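DUF5642 domain-containing protein (Mycobacterium smegmatis, PDB 4TMD) is of unknown function but belongs to the Mog1p/PsbP clan and is probably exported as a lipoprotein. Local coordinates at residues Ala71-Gly76 with Arg80-Ala85; Val92-Pro97 with Asn150-Phe155; Tyr158-Thr163 with Ala188-Val193. One frame throughout, in Å; residues are numbered along the deposited sequence.

Interaction 1: residues Ala71-Gly76 with Arg80-Ala85; sequences ATAAEG and RFIVMA
Ala-71 to Glu-75 runs antiparallel to Arg-80 to Met-84, the segment axes 4.6 Å apart, as a tight beta hairpin in which Thr-72/Val-83 and Ala-74/Phe-81 are the hydrogen-bonded pairs. Each pair exchanges two bonds, for instance Ala-74 N to Phe-81 O at 2.8 Å. Between them, in the non-hydrogen-bonded pair Ala-73/Ile-82, Ala-73 CA also leans on Phe-81 O (3.1 Å) as a CA-H...O contact. The side chains then divide. Thr-72, Ala-74, Phe-81 and Val-83 share one face; helix 179-194 lies over Phe-81 and Val-83, loop residues Phe-17 and Phe-21 meet Ala-74, and Thr-72 OG1 is bonded to Val-10 O. On the other face Ala-71 CB touches Met-84 CG at 3.9 Å, and Ala-73 CB meets Ile-82 CG1. Further along, Glu-75 and Arg-80 lie side by side. Arg-80 leaves the backbone trans (chi1 172°) and stays extended to NE, laying its methylenes along the glutamate. Glu-75 OE2 sits 3.9 Å from Arg-80 NE, well out of the guanidinium plane. One water donates to OE2 and accepts from Arg-80 NH1 (3.1 Å). The ion pair is thus long and purely electrostatic, its hydrogen bonding relayed by water, while the backbone ladder supplies the direct bonds.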
# COMPACT_ATOMS: atom_id res chain seq x y z
N ALA A 71 -3.38 3.25 -11.66
CA ALA A 71 -4.12 2.86 -10.47
C ALA A 71 -5.61 2.69 -10.72
O ALA A 71 -6.18 3.23 -11.67
CB ALA A 71 -3.88 3.86 -9.37
N THR A 72 -6.22 1.86 -9.88
CA THR A 72 -7.66 1.75 -9.81
C THR A 72 -8.03 1.95 -8.34
O THR A 72 -7.43 1.34 -7.46
CB THR A 72 -8.17 0.39 -10.30
OG1 THR A 72 -7.94 0.28 -11.71
CG2 THR A 72 -9.68 0.28 -10.04
N ALA A 73 -8.98 2.84 -8.08
CA ALA A 73 -9.39 3.09 -6.69
C ALA A 73 -10.90 2.97 -6.56
O ALA A 73 -11.64 3.19 -7.52
CB ALA A 73 -8.91 4.45 -6.25
N ALA A 74 -11.37 2.61 -5.36
CA ALA A 74 -12.80 2.43 -5.12
C ALA A 74 -13.17 2.86 -3.72
O ALA A 74 -12.44 2.57 -2.78
CB ALA A 74 -13.21 1.00 -5.32
N GLU A 75 -14.31 3.54 -3.59
CA GLU A 75 -14.80 3.94 -2.28
C GLU A 75 -16.20 3.43 -2.09
O GLU A 75 -17.05 3.62 -2.96
CB GLU A 75 -14.76 5.46 -2.13
CG GLU A 75 -13.40 6.05 -2.42
CD GLU A 75 -13.24 7.45 -1.85
OE1 GLU A 75 -14.26 8.07 -1.51
OE2 GLU A 75 -12.08 7.91 -1.73
N GLY A 76 -16.45 2.75 -0.96
CA GLY A 76 -17.76 2.21 -0.66
C GLY A 76 -17.70 1.20 0.47
O GLY A 76 -16.62 0.74 0.80
N ARG A 80 -12.03 2.72 1.57
CA ARG A 80 -11.40 3.09 0.32
C ARG A 80 -10.30 2.06 -0.01
O ARG A 80 -9.49 1.72 0.86
CB ARG A 80 -10.80 4.49 0.40
CG ARG A 80 -9.92 4.95 -0.80
CD ARG A 80 -9.34 6.33 -0.44
NE ARG A 80 -8.32 6.83 -1.36
CZ ARG A 80 -7.91 8.10 -1.39
NH1 ARG A 80 -8.44 8.99 -0.56
NH2 ARG A 80 -6.98 8.49 -2.26
N PHE A 81 -10.29 1.59 -1.26
CA PHE A 81 -9.23 0.72 -1.77
C PHE A 81 -8.51 1.40 -2.91
O PHE A 81 -9.16 1.88 -3.84
CB PHE A 81 -9.79 -0.62 -2.25
CG PHE A 81 -10.53 -1.36 -1.19
CD1 PHE A 81 -9.86 -2.22 -0.33
CD2 PHE A 81 -11.90 -1.19 -1.04
CE1 PHE A 81 -10.55 -2.89 0.67
CE2 PHE A 81 -12.59 -1.86 -0.05
CZ PHE A 81 -11.92 -2.71 0.81
N ILE A 82 -7.19 1.47 -2.84
CA ILE A 82 -6.39 1.96 -3.96
C ILE A 82 -5.48 0.85 -4.46
O ILE A 82 -4.66 0.33 -3.70
CB ILE A 82 -5.53 3.16 -3.57
CG1 ILE A 82 -6.41 4.28 -3.03
CG2 ILE A 82 -4.69 3.64 -4.79
CD1 ILE A 82 -5.63 5.42 -2.45
N VAL A 83 -5.63 0.47 -5.73
CA VAL A 83 -4.73 -0.54 -6.30
C VAL A 83 -3.77 0.13 -7.29
O VAL A 83 -4.19 0.57 -8.35
CB VAL A 83 -5.52 -1.67 -7.00
CG1 VAL A 83 -4.55 -2.74 -7.53
CG2 VAL A 83 -6.51 -2.31 -6.04
N MET A 84 -2.49 0.21 -6.92
CA MET A 84 -1.48 0.85 -7.77
C MET A 84 -0.52 -0.18 -8.36
O MET A 84 -0.04 -1.05 -7.64
CB MET A 84 -0.67 1.90 -6.98
CG MET A 84 -1.51 3.03 -6.40
SD MET A 84 -0.54 4.20 -5.41
CE MET A 84 -0.12 3.22 -3.97
N ALA A 85 -0.27 -0.07 -9.66
CA ALA A 85 0.70 -0.92 -10.35
C ALA A 85 1.83 -0.05 -10.87
O ALA A 85 1.58 0.96 -11.54
CB ALA A 85 0.05 -1.69 -11.51
O HOH W 1 -11.27 8.94 0.61

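Interaction 2: residues Val92-Pro97 with Asn150-Phe155; sequences VPLSDP and NYVASF
Leu-94 of the loop reaches the sheet with one methyl, CD1, which rests 3.6 Å from Val-152 CG1 and 4.0 Å from Ser-154 CB. The leucine and valine side chains slide past each other in opposite directions, meeting through one branch of each. Leu-94 gets there with CG opposite its own backbone N (chi1 -178°), which carries the branched end away from the loop backbone toward the strand. Val-152 and Ser-154 are two apart on strand 145-155, so both point to this face, while Ala-153 between them turns to the other. The polar part of the contact is indirect: a water donates to Val-92 O and also pairs with Ser-154 OG, both at short distances that should be read with caution.

Gln-59 probably helps to set Leu-94 in place. Its side-chain amide bonds the loop backbone just before and just after the leucine, OE1 taking Ser-95 N and NE2 meeting Pro-93 O, and its side chain also packs on Leu-94. Met-159 fills in from the neighbouring strand, touching Val-92, Leu-94 and Val-152 alike, and Arg-127 meets both Leu-94 and Ser-154 from the other neighbour. The disulfide Cys-52–Cys-101 ties the same two parts of the chain together, the one leading to Gln-59 and the one leading on from this loop.

Farther out, strand 145-155 is an inner strand, bonded through Val-152 to Val-129 of strand 127-137 and through Ala-153 to Val-160 of strand 158-166. The loop between strands 79-88 and 103-107 crosses one face here; on the other, Ala-153 packs against Leu-186 of helix 179-194.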
# COMPACT_ATOMS: atom_id res chain seq x y z
N VAL A 92 12.52 -2.18 -7.27
CA VAL A 92 12.50 -1.42 -6.02
C VAL A 92 12.90 -2.33 -4.88
O VAL A 92 12.36 -3.43 -4.76
CB VAL A 92 11.10 -0.83 -5.73
CG1 VAL A 92 11.16 0.14 -4.57
CG2 VAL A 92 10.55 -0.14 -6.96
N PRO A 93 13.87 -1.90 -4.06
CA PRO A 93 14.20 -2.73 -2.89
C PRO A 93 12.97 -2.89 -1.99
O PRO A 93 12.33 -1.91 -1.60
CB PRO A 93 15.31 -1.93 -2.20
CG PRO A 93 15.88 -1.05 -3.28
CD PRO A 93 14.73 -0.71 -4.17
N LEU A 94 12.62 -4.13 -1.67
CA LEU A 94 11.41 -4.41 -0.91
C LEU A 94 11.60 -4.21 0.59
O LEU A 94 12.54 -4.73 1.18
CB LEU A 94 10.96 -5.84 -1.18
CG LEU A 94 9.66 -6.28 -0.50
CD1 LEU A 94 8.46 -5.68 -1.19
CD2 LEU A 94 9.57 -7.80 -0.46
N SER A 95 10.69 -3.47 1.21
CA SER A 95 10.70 -3.35 2.67
C SER A 95 10.13 -4.63 3.26
O SER A 95 8.97 -4.96 3.03
CB SER A 95 9.90 -2.13 3.12
OG SER A 95 9.75 -2.12 4.54
N ASP A 96 10.94 -5.35 4.03
CA ASP A 96 10.55 -6.68 4.50
C ASP A 96 11.10 -6.98 5.91
O ASP A 96 12.08 -7.71 6.06
CB ASP A 96 11.03 -7.74 3.50
CG ASP A 96 10.38 -9.09 3.72
OD1 ASP A 96 9.41 -9.17 4.51
OD2 ASP A 96 10.83 -10.08 3.10
N PRO A 97 10.44 -6.43 6.94
CA PRO A 97 10.87 -6.58 8.33
C PRO A 97 10.99 -8.04 8.80
O PRO A 97 10.10 -8.84 8.51
CB PRO A 97 9.75 -5.88 9.12
CG PRO A 97 9.03 -5.03 8.15
CD PRO A 97 9.14 -5.75 6.83
N ASN A 150 -1.61 -1.85 4.12
CA ASN A 150 -0.79 -1.79 2.92
C ASN A 150 -0.41 -3.20 2.53
O ASN A 150 0.08 -3.95 3.37
CB ASN A 150 0.50 -1.00 3.16
CG ASN A 150 0.43 0.41 2.67
OD1 ASN A 150 -0.14 0.69 1.61
ND2 ASN A 150 1.02 1.32 3.43
N TYR A 151 -0.58 -3.57 1.27
CA TYR A 151 -0.10 -4.87 0.81
C TYR A 151 0.72 -4.61 -0.43
O TYR A 151 0.28 -3.93 -1.35
CB TYR A 151 -1.25 -5.85 0.54
CG TYR A 151 -2.08 -6.07 1.77
CD1 TYR A 151 -1.77 -7.10 2.66
CD2 TYR A 151 -3.16 -5.24 2.08
CE1 TYR A 151 -2.51 -7.29 3.81
CE2 TYR A 151 -3.91 -5.44 3.24
CZ TYR A 151 -3.58 -6.46 4.09
OH TYR A 151 -4.32 -6.66 5.24
N VAL A 152 1.92 -5.16 -0.43
CA VAL A 152 2.88 -4.93 -1.48
C VAL A 152 3.27 -6.25 -2.13
O VAL A 152 3.60 -7.20 -1.42
CB VAL A 152 4.14 -4.26 -0.91
CG1 VAL A 152 5.25 -4.19 -1.98
CG2 VAL A 152 3.82 -2.89 -0.38
N ALA A 153 3.23 -6.31 -3.46
CA ALA A 153 3.76 -7.47 -4.18
C ALA A 153 4.87 -7.03 -5.11
O ALA A 153 4.68 -6.11 -5.90
CB ALA A 153 2.67 -8.18 -4.95
N SER A 154 6.01 -7.71 -5.02
CA SER A 154 7.19 -7.39 -5.82
C SER A 154 7.56 -8.56 -6.73
O SER A 154 7.72 -9.68 -6.25
CB SER A 154 8.37 -7.08 -4.90
OG SER A 154 9.58 -7.06 -5.63
N PHE A 155 7.70 -8.30 -8.02
CA PHE A 155 8.21 -9.31 -8.94
C PHE A 155 8.92 -8.60 -10.08
O PHE A 155 8.38 -7.67 -10.67
CB PHE A 155 7.10 -10.24 -9.47
CG PHE A 155 5.95 -9.52 -10.10
CD1 PHE A 155 4.97 -8.92 -9.32
CD2 PHE A 155 5.83 -9.45 -11.48
CE1 PHE A 155 3.90 -8.26 -9.90
CE2 PHE A 155 4.76 -8.79 -12.07
CZ PHE A 155 3.79 -8.20 -11.28
O HOH W 2 10.52 -4.74 -5.94

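Interaction 3: residues Tyr158-Thr163 with Ala188-Val193; sequences YMVIVT and AAVAAV
Val-160 meets Ala-189 and Val-190 where the C-terminal helix 179-194 packs on one face of the large antiparallel sheet, a case of helix-on-sheet packing. Helix and strand segments run roughly antiparallel, at 147°, with their axes 9.1 Å apart. First along the helix comes Ala-189, whose small CB sits 3.8 Å from Val-160 CG1, the branch that a chi1 of 172° turns to the far side from that valine's N. The same alanine touches Val-83 of strand 79-88, so it fits over two adjacent strands. Val-190 is next, and it takes the other branch: its CG2 approaches Val-160 CG2 at 4.0 Å, the two side chains crossing at a slant, and it goes on to Ala-153 and Phe-155 of strand 145-155. Val-160 therefore gives one methyl to each of two consecutive helix residues. A turn beyond Ala-189, its backbone N bonded to Ala-189 O, Val-193 faces the sheet again and also packs on Ala-85. Across the interface the contact is wholly apolar. Tyr-158 closes it at the start of its strand, with its ring also meeting that of Phe-155; Val-193 CG1 comes obliquely to the ring atom Tyr-158 CD1, at 4.1 Å.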
# COMPACT_ATOMS: atom_id res chain seq x y z
N TYR A 158 8.43 -4.97 -11.35
CA TYR A 158 7.05 -4.55 -11.10
C TYR A 158 6.80 -4.51 -9.62
O TYR A 158 7.31 -5.32 -8.84
CB TYR A 158 6.04 -5.48 -11.76
CG TYR A 158 6.00 -5.39 -13.26
CD1 TYR A 158 5.13 -4.51 -13.90
CD2 TYR A 158 6.82 -6.19 -14.06
CE1 TYR A 158 5.09 -4.42 -15.27
CE2 TYR A 158 6.79 -6.10 -15.45
CZ TYR A 158 5.92 -5.21 -16.04
OH TYR A 158 5.87 -5.12 -17.41
N MET A 159 5.94 -3.59 -9.22
CA MET A 159 5.49 -3.58 -7.84
C MET A 159 4.02 -3.25 -7.85
O MET A 159 3.62 -2.36 -8.59
CB MET A 159 6.27 -2.57 -7.03
CG MET A 159 5.82 -2.45 -5.60
SD MET A 159 7.09 -1.62 -4.62
CE MET A 159 8.16 -2.99 -4.21
N VAL A 160 3.22 -3.98 -7.07
CA VAL A 160 1.80 -3.70 -6.97
C VAL A 160 1.49 -3.39 -5.53
O VAL A 160 1.92 -4.12 -4.63
CB VAL A 160 0.93 -4.88 -7.47
CG1 VAL A 160 -0.54 -4.61 -7.17
CG2 VAL A 160 1.16 -5.12 -8.97
N ILE A 161 0.78 -2.30 -5.29
CA ILE A 161 0.48 -1.88 -3.93
C ILE A 161 -1.02 -1.69 -3.74
O ILE A 161 -1.65 -0.90 -4.45
CB ILE A 161 1.18 -0.57 -3.56
CG1 ILE A 161 2.67 -0.64 -3.89
CG2 ILE A 161 0.95 -0.26 -2.09
CD1 ILE A 161 3.41 0.60 -3.48
N VAL A 162 -1.59 -2.43 -2.80
CA VAL A 162 -2.98 -2.22 -2.42
C VAL A 162 -2.98 -1.51 -1.07
O VAL A 162 -2.34 -1.95 -0.12
CB VAL A 162 -3.78 -3.55 -2.36
CG1 VAL A 162 -5.21 -3.31 -1.80
CG2 VAL A 162 -3.84 -4.19 -3.75
N THR A 163 -3.68 -0.38 -1.02
CA THR A 163 -3.86 0.35 0.23
C THR A 163 -5.35 0.37 0.57
O THR A 163 -6.18 0.71 -0.27
CB THR A 163 -3.34 1.79 0.13
OG1 THR A 163 -1.95 1.76 -0.26
CG2 THR A 163 -3.47 2.49 1.48
N ALA A 188 -5.39 -10.49 -7.32
CA ALA A 188 -6.08 -10.29 -8.58
C ALA A 188 -5.33 -9.29 -9.46
O ALA A 188 -5.24 -9.48 -10.67
CB ALA A 188 -7.53 -9.84 -8.35
N ALA A 189 -4.79 -8.24 -8.84
CA ALA A 189 -4.08 -7.20 -9.58
C ALA A 189 -2.79 -7.74 -10.19
O ALA A 189 -2.43 -7.39 -11.32
CB ALA A 189 -3.76 -6.02 -8.69
N VAL A 190 -2.09 -8.58 -9.44
CA VAL A 190 -0.85 -9.14 -9.92
C VAL A 190 -1.16 -10.04 -11.11
O VAL A 190 -0.47 -9.98 -12.13
CB VAL A 190 -0.09 -9.90 -8.82
CG1 VAL A 190 1.00 -10.78 -9.42
CG2 VAL A 190 0.53 -8.92 -7.83
N ALA A 191 -2.22 -10.82 -11.02
CA ALA A 191 -2.59 -11.72 -12.11
C ALA A 191 -3.04 -10.93 -13.33
O ALA A 191 -2.75 -11.31 -14.48
CB ALA A 191 -3.68 -12.71 -11.66
N ALA A 192 -3.73 -9.82 -13.10
CA ALA A 192 -4.18 -8.98 -14.22
C ALA A 192 -2.99 -8.30 -14.92
O ALA A 192 -2.90 -8.30 -16.15
CB ALA A 192 -5.17 -7.93 -13.73
N VAL A 193 -2.09 -7.72 -14.13
CA VAL A 193 -0.91 -7.03 -14.67
C VAL A 193 0.01 -8.00 -15.42
O VAL A 193 0.52 -7.68 -16.49
CB VAL A 193 -0.11 -6.33 -13.55
CG1 VAL A 193 1.27 -5.87 -14.04
CG2 VAL A 193 -0.90 -5.12 -13.02

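All three contacts belong to one antiparallel sheet, but they use it differently. Interaction 1 lies within the sheet and is carried by backbone bonds, with a charged pair toward one end and only half its touching residues buried. Interactions 2 and 3 are buried and hold material against opposite faces: a loop, mainly through one leucine, in interaction 2, and a helix, through methyl groups and a tyrosine ring, in interaction 3. Strand 158-166 of interaction 3 is the bridge, lying between strands 79-88 and 145-155 of the other two; Met-84 O probably hydrogen-bonds Ile-161 N on one side, as Ala-153 N does Val-160 O on the other. The centres of interactions 1 and 2 are about 18 Å apart, and the centre of interaction 3 is about 11 Å from each.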